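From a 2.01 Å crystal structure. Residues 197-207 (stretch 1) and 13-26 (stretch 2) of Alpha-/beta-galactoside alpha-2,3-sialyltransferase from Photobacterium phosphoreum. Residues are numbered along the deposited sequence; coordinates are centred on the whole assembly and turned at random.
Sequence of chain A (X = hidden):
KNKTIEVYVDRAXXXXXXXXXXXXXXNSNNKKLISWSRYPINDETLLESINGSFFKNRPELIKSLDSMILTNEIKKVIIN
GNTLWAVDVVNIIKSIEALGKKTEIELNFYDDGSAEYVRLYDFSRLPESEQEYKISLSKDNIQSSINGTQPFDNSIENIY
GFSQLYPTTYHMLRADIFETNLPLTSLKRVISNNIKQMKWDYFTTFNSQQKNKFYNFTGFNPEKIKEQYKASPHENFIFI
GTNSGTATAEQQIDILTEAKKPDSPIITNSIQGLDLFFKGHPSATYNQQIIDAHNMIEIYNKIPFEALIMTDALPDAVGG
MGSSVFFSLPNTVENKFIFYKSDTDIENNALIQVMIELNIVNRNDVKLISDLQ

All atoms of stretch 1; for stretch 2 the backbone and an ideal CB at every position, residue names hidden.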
# COMPACT_ATOMS: atom_id res chain seq x y z
N GLN A 197 -10.54 -3.62 6.71
CA GLN A 197 -10.08 -2.25 6.47
C GLN A 197 -8.69 -2.10 7.09
O GLN A 197 -8.52 -2.37 8.28
CB GLN A 197 -11.06 -1.23 7.07
CG GLN A 197 -10.55 0.23 7.10
CD GLN A 197 -10.19 0.73 5.72
OE1 GLN A 197 -10.97 0.59 4.77
NE2 GLN A 197 -9.00 1.28 5.59
N MET A 198 -7.71 -1.69 6.29
CA MET A 198 -6.38 -1.39 6.83
C MET A 198 -6.50 -0.34 7.93
O MET A 198 -7.16 0.70 7.75
CB MET A 198 -5.42 -0.87 5.76
CG MET A 198 -4.79 -1.96 4.92
SD MET A 198 -3.62 -1.23 3.77
CE MET A 198 -3.18 -2.62 2.75
N LYS A 199 -5.88 -0.64 9.08
CA LYS A 199 -5.88 0.28 10.22
C LYS A 199 -4.55 1.02 10.34
O LYS A 199 -3.49 0.50 9.96
CB LYS A 199 -6.21 -0.45 11.53
CG LYS A 199 -7.55 -1.17 11.50
CD LYS A 199 -8.73 -0.25 11.15
CE LYS A 199 -9.12 0.64 12.32
NZ LYS A 199 -10.51 1.14 12.15
N TRP A 200 -4.61 2.23 10.88
CA TRP A 200 -3.44 3.10 10.97
C TRP A 200 -3.25 3.71 12.37
O TRP A 200 -2.39 4.58 12.58
CB TRP A 200 -3.51 4.20 9.89
CG TRP A 200 -3.49 3.65 8.46
CD1 TRP A 200 -4.57 3.46 7.63
CD2 TRP A 200 -2.34 3.21 7.71
NE1 TRP A 200 -4.16 2.94 6.42
CE2 TRP A 200 -2.80 2.78 6.44
CE3 TRP A 200 -0.97 3.16 7.99
CZ2 TRP A 200 -1.94 2.29 5.46
CZ3 TRP A 200 -0.10 2.66 7.01
CH2 TRP A 200 -0.60 2.24 5.75
N ASP A 201 -4.02 3.21 13.32
CA ASP A 201 -4.04 3.76 14.68
C ASP A 201 -3.40 2.81 15.69
O ASP A 201 -3.70 2.87 16.88
CB ASP A 201 -5.48 4.09 15.09
CG ASP A 201 -6.39 2.87 15.06
OD1 ASP A 201 -5.95 1.76 14.67
OD2 ASP A 201 -7.58 3.01 15.44
N TYR A 202 -2.54 1.92 15.20
CA TYR A 202 -1.84 0.96 16.06
C TYR A 202 -1.03 1.62 17.17
O TYR A 202 -0.97 1.10 18.29
CB TYR A 202 -0.93 0.05 15.22
CG TYR A 202 -1.68 -0.95 14.37
CD1 TYR A 202 -2.03 -0.66 13.05
CD2 TYR A 202 -2.06 -2.19 14.90
CE1 TYR A 202 -2.73 -1.57 12.27
CE2 TYR A 202 -2.76 -3.11 14.13
CZ TYR A 202 -3.08 -2.80 12.81
OH TYR A 202 -3.79 -3.71 12.05
N PHE A 203 -0.42 2.76 16.87
CA PHE A 203 0.43 3.44 17.86
C PHE A 203 -0.33 3.91 19.11
O PHE A 203 0.27 4.16 20.14
CB PHE A 203 1.21 4.60 17.22
CG PHE A 203 2.58 4.20 16.74
CD1 PHE A 203 2.77 3.05 15.97
CD2 PHE A 203 3.69 5.00 17.04
CE1 PHE A 203 4.06 2.69 15.53
CE2 PHE A 203 4.98 4.64 16.59
CZ PHE A 203 5.16 3.49 15.83
N THR A 204 -1.65 4.03 18.99
CA THR A 204 -2.51 4.41 20.11
C THR A 204 -2.46 3.36 21.23
O THR A 204 -2.56 3.71 22.41
CB THR A 204 -3.96 4.68 19.60
OG1 THR A 204 -3.93 5.81 18.72
CG2 THR A 204 -4.94 4.96 20.72
N THR A 205 -2.27 2.09 20.87
CA THR A 205 -2.25 1.00 21.86
C THR A 205 -0.86 0.37 22.08
O THR A 205 -0.69 -0.41 23.03
CB THR A 205 -3.28 -0.11 21.53
OG1 THR A 205 -3.04 -0.62 20.21
CG2 THR A 205 -4.71 0.43 21.60
N PHE A 206 0.10 0.70 21.22
CA PHE A 206 1.47 0.18 21.32
C PHE A 206 2.18 0.73 22.55
O PHE A 206 2.11 1.93 22.84
CB PHE A 206 2.28 0.58 20.08
CG PHE A 206 2.14 -0.36 18.90
CD1 PHE A 206 1.22 -1.40 18.90
CD2 PHE A 206 2.94 -0.18 17.77
CE1 PHE A 206 1.11 -2.26 17.81
CE2 PHE A 206 2.82 -1.01 16.66
CZ PHE A 206 1.91 -2.06 16.68
N ASN A 207 2.89 -0.16 23.25
CA ASN A 207 3.84 0.27 24.27
C ASN A 207 5.15 0.73 23.62
O ASN A 207 5.34 0.59 22.40
CB ASN A 207 4.07 -0.85 25.30
CG ASN A 207 4.68 -2.11 24.69
OD1 ASN A 207 5.60 -2.06 23.87
ND2 ASN A 207 4.17 -3.26 25.11
N UNK A 13 6.05 -1.09 -0.80
CA UNK A 13 6.29 -0.62 0.57
C UNK A 13 5.08 -0.72 1.49
O UNK A 13 5.25 -1.00 2.68
CB UNK A 13 6.76 0.84 0.53
N UNK A 14 3.88 -0.49 0.95
CA UNK A 14 2.66 -0.44 1.77
C UNK A 14 2.40 -1.78 2.45
O UNK A 14 2.25 -1.81 3.67
CB UNK A 14 1.45 -0.05 0.91
N UNK A 15 2.36 -2.90 1.68
CA UNK A 15 2.21 -4.19 2.37
C UNK A 15 3.31 -4.48 3.40
O UNK A 15 3.02 -5.08 4.42
CB UNK A 15 2.19 -5.32 1.34
N UNK A 16 4.54 -4.06 3.13
CA UNK A 16 5.63 -4.29 4.05
C UNK A 16 5.35 -3.57 5.37
O UNK A 16 5.45 -4.18 6.43
CB UNK A 16 6.95 -3.82 3.44
N UNK A 17 5.00 -2.29 5.28
CA UNK A 17 4.77 -1.46 6.47
C UNK A 17 3.60 -2.00 7.31
O UNK A 17 3.70 -2.08 8.54
CB UNK A 17 4.49 -0.01 6.06
N UNK A 18 2.51 -2.38 6.64
CA UNK A 18 1.38 -3.05 7.30
C UNK A 18 1.76 -4.42 7.87
O UNK A 18 1.34 -4.79 8.97
CB UNK A 18 0.22 -3.21 6.31
N UNK A 19 2.58 -5.17 7.15
CA UNK A 19 3.04 -6.47 7.66
C UNK A 19 3.92 -6.31 8.89
O UNK A 19 3.71 -7.00 9.88
CB UNK A 19 3.81 -7.23 6.57
N UNK A 20 4.88 -5.37 8.84
CA UNK A 20 5.72 -5.07 10.02
C UNK A 20 4.84 -4.75 11.23
O UNK A 20 5.03 -5.27 12.32
CB UNK A 20 6.66 -3.90 9.73
N UNK A 21 3.84 -3.90 11.01
CA UNK A 21 2.97 -3.46 12.08
C UNK A 21 2.15 -4.61 12.71
O UNK A 21 2.00 -4.66 13.92
CB UNK A 21 2.03 -2.38 11.55
N UNK A 22 1.64 -5.52 11.88
CA UNK A 22 0.92 -6.71 12.37
C UNK A 22 1.81 -7.65 13.19
O UNK A 22 1.39 -8.17 14.23
CB UNK A 22 0.33 -7.48 11.19
N UNK A 23 3.04 -7.88 12.71
CA UNK A 23 4.01 -8.70 13.42
C UNK A 23 4.20 -8.12 14.83
O UNK A 23 4.10 -8.84 15.82
CB UNK A 23 5.34 -8.76 12.66
N UNK A 24 4.43 -6.81 14.89
CA UNK A 24 4.65 -6.10 16.16
C UNK A 24 3.40 -6.17 17.05
O UNK A 24 3.51 -6.42 18.25
CB UNK A 24 5.03 -4.64 15.90
N UNK A 25 2.23 -5.96 16.45
CA UNK A 25 0.98 -5.96 17.21
C UNK A 25 0.69 -7.33 17.80
O UNK A 25 0.32 -7.45 18.97
CB UNK A 25 -0.18 -5.52 16.32
N UNK A 26 0.88 -8.37 16.99
CA UNK A 26 0.58 -9.74 17.40
C UNK A 26 1.59 -10.34 18.35
O UNK A 26 1.22 -11.16 19.18
CB UNK A 26 0.47 -10.63 16.16

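Position 13 lies outside the reach of stretch 1 and immediately precedes a helix, where a small polar residue is common. It is T13, at the N-cap position, though its side chain makes no capping bond.

At 14 the CA-to-CB bond points sideways and the ideal CB has nothing of stretch 1 within 5.5 Å, so a contact needs length. The offering is apolar, M198 and the W200 ring, which suits leucine, methionine or isoleucine. L14, with chi1 t, carries CD1 to 3.4 Å from W200 CH2, near the ring plane, and to 3.9 Å from M198 SD.

Position 15 points away and 16 is out of reach, so stretch 1 constrains neither. With phi -58°, 15 can accommodate proline; the residues are P15 and T16.

Position 17 points toward stretch 1, its ideal CB 5.4 Å from W200 CZ3, and an aliphatic side chain would suit it. I17 is found, but its end leads away; its nearest atom, CG2, stays 4.6 Å from W200 CZ3.

Position 18 points toward stretch 1, its ideal CB 5.0 Å from M198 CE. Beyond lie the W200 ring and the carbonyl of K199, so a long side chain with an apolar stem and a donor at its end would fit: glutamine, lysine or arginine. Q18 packs CG 3.9 Å from M198 SD. Its amide, probably turned over in the model, lies over one face of W200.

At 21 the ideal CB is 4.7 Å from Y202 CD1 and 5.1 Å from F206 CZ. Little depth remains, favouring alanine, serine, threonine or valine. T21 places CG2 over the Y202 face, 3.8 Å from the ring centroid and 26° off its normal, a CH-pi contact; OG1 instead bonds back to I17 O at 2.7 Å.

Position 22 points away, yet a long polar chain could curl back to the Y202 hydroxyl. Q22 does so with chi2 m: its OE1 sits 2.7 Å from Y202 OH in a weak hydrogen bond.

At 24 the ideal CB is 4.1 Å from F206 CZ, which suits an aliphatic residue. I24 brings CG2 to 3.7 Å from F206 CE2.

At 25 two rings crowd the ideal CB, F206 CE1 at 3.8 Å and Y202 CD2 at 4.1 Å, favouring short or slim residues. N25 sets OD1 3.5 Å from F206 CE1 and CG 3.9 Å from Y202 CD2, at each ring's edge.

Positions 19, 20, 23 and 26 are out of reach and unconstrained here: Q19, M20, I23 and E26.

Stretch 2 (13-26) TLPTIQQMTQIINE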
# COMPACT_ATOMS: atom_id res chain seq x y z
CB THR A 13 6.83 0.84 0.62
OG1 THR A 13 6.06 1.64 -0.26
CG2 THR A 13 8.28 0.90 0.20
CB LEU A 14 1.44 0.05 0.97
CG LEU A 14 0.03 -0.24 1.53
CD1 LEU A 14 -0.25 0.50 2.82
CD2 LEU A 14 -1.03 0.10 0.48
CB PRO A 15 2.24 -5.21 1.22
CG PRO A 15 1.75 -4.43 0.02
CD PRO A 15 2.37 -3.06 0.21
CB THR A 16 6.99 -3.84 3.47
OG1 THR A 16 7.33 -4.66 2.34
CG2 THR A 16 8.08 -3.95 4.51
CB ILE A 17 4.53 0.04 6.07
CG1 ILE A 17 5.74 0.64 5.33
CG2 ILE A 17 4.11 0.88 7.28
CD1 ILE A 17 7.01 0.80 6.16
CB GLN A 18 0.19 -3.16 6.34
CG GLN A 18 -0.59 -1.84 6.17
CD GLN A 18 -1.53 -1.56 7.34
OE1 GLN A 18 -1.88 -0.41 7.62
NE2 GLN A 18 -1.94 -2.61 8.03
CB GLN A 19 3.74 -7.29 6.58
CG GLN A 19 2.81 -7.87 5.50
CD GLN A 19 3.59 -8.44 4.34
OE1 GLN A 19 4.77 -8.77 4.48
NE2 GLN A 19 2.95 -8.58 3.19
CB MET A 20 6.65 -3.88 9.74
CG MET A 20 7.77 -4.13 8.74
SD MET A 20 8.55 -2.58 8.24
CE MET A 20 9.95 -3.20 7.32
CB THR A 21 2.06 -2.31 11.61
OG1 THR A 21 2.88 -1.27 11.03
CG2 THR A 21 1.29 -1.72 12.76
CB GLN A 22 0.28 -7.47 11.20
CG GLN A 22 -0.68 -6.63 10.35
CD GLN A 22 -2.07 -6.51 10.94
OE1 GLN A 22 -2.27 -5.94 12.01
NE2 GLN A 22 -3.06 -7.06 10.23
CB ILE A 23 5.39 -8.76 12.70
CG1 ILE A 23 5.32 -9.67 11.47
CG2 ILE A 23 6.51 -9.21 13.68
CD1 ILE A 23 6.51 -9.50 10.47
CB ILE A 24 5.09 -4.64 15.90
CG1 ILE A 24 6.44 -4.59 15.18
CG2 ILE A 24 5.14 -3.83 17.20
CD1 ILE A 24 6.65 -3.26 14.41
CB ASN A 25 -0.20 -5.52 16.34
CG ASN A 25 -1.47 -5.33 17.14
OD1 ASN A 25 -1.51 -4.54 18.09
ND2 ASN A 25 -2.52 -6.04 16.76
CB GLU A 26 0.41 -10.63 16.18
CG GLU A 26 -0.93 -10.45 15.51
CD GLU A 26 -0.93 -10.95 14.08
OE1 GLU A 26 -1.67 -10.38 13.27
OE2 GLU A 26 -0.21 -11.92 13.78
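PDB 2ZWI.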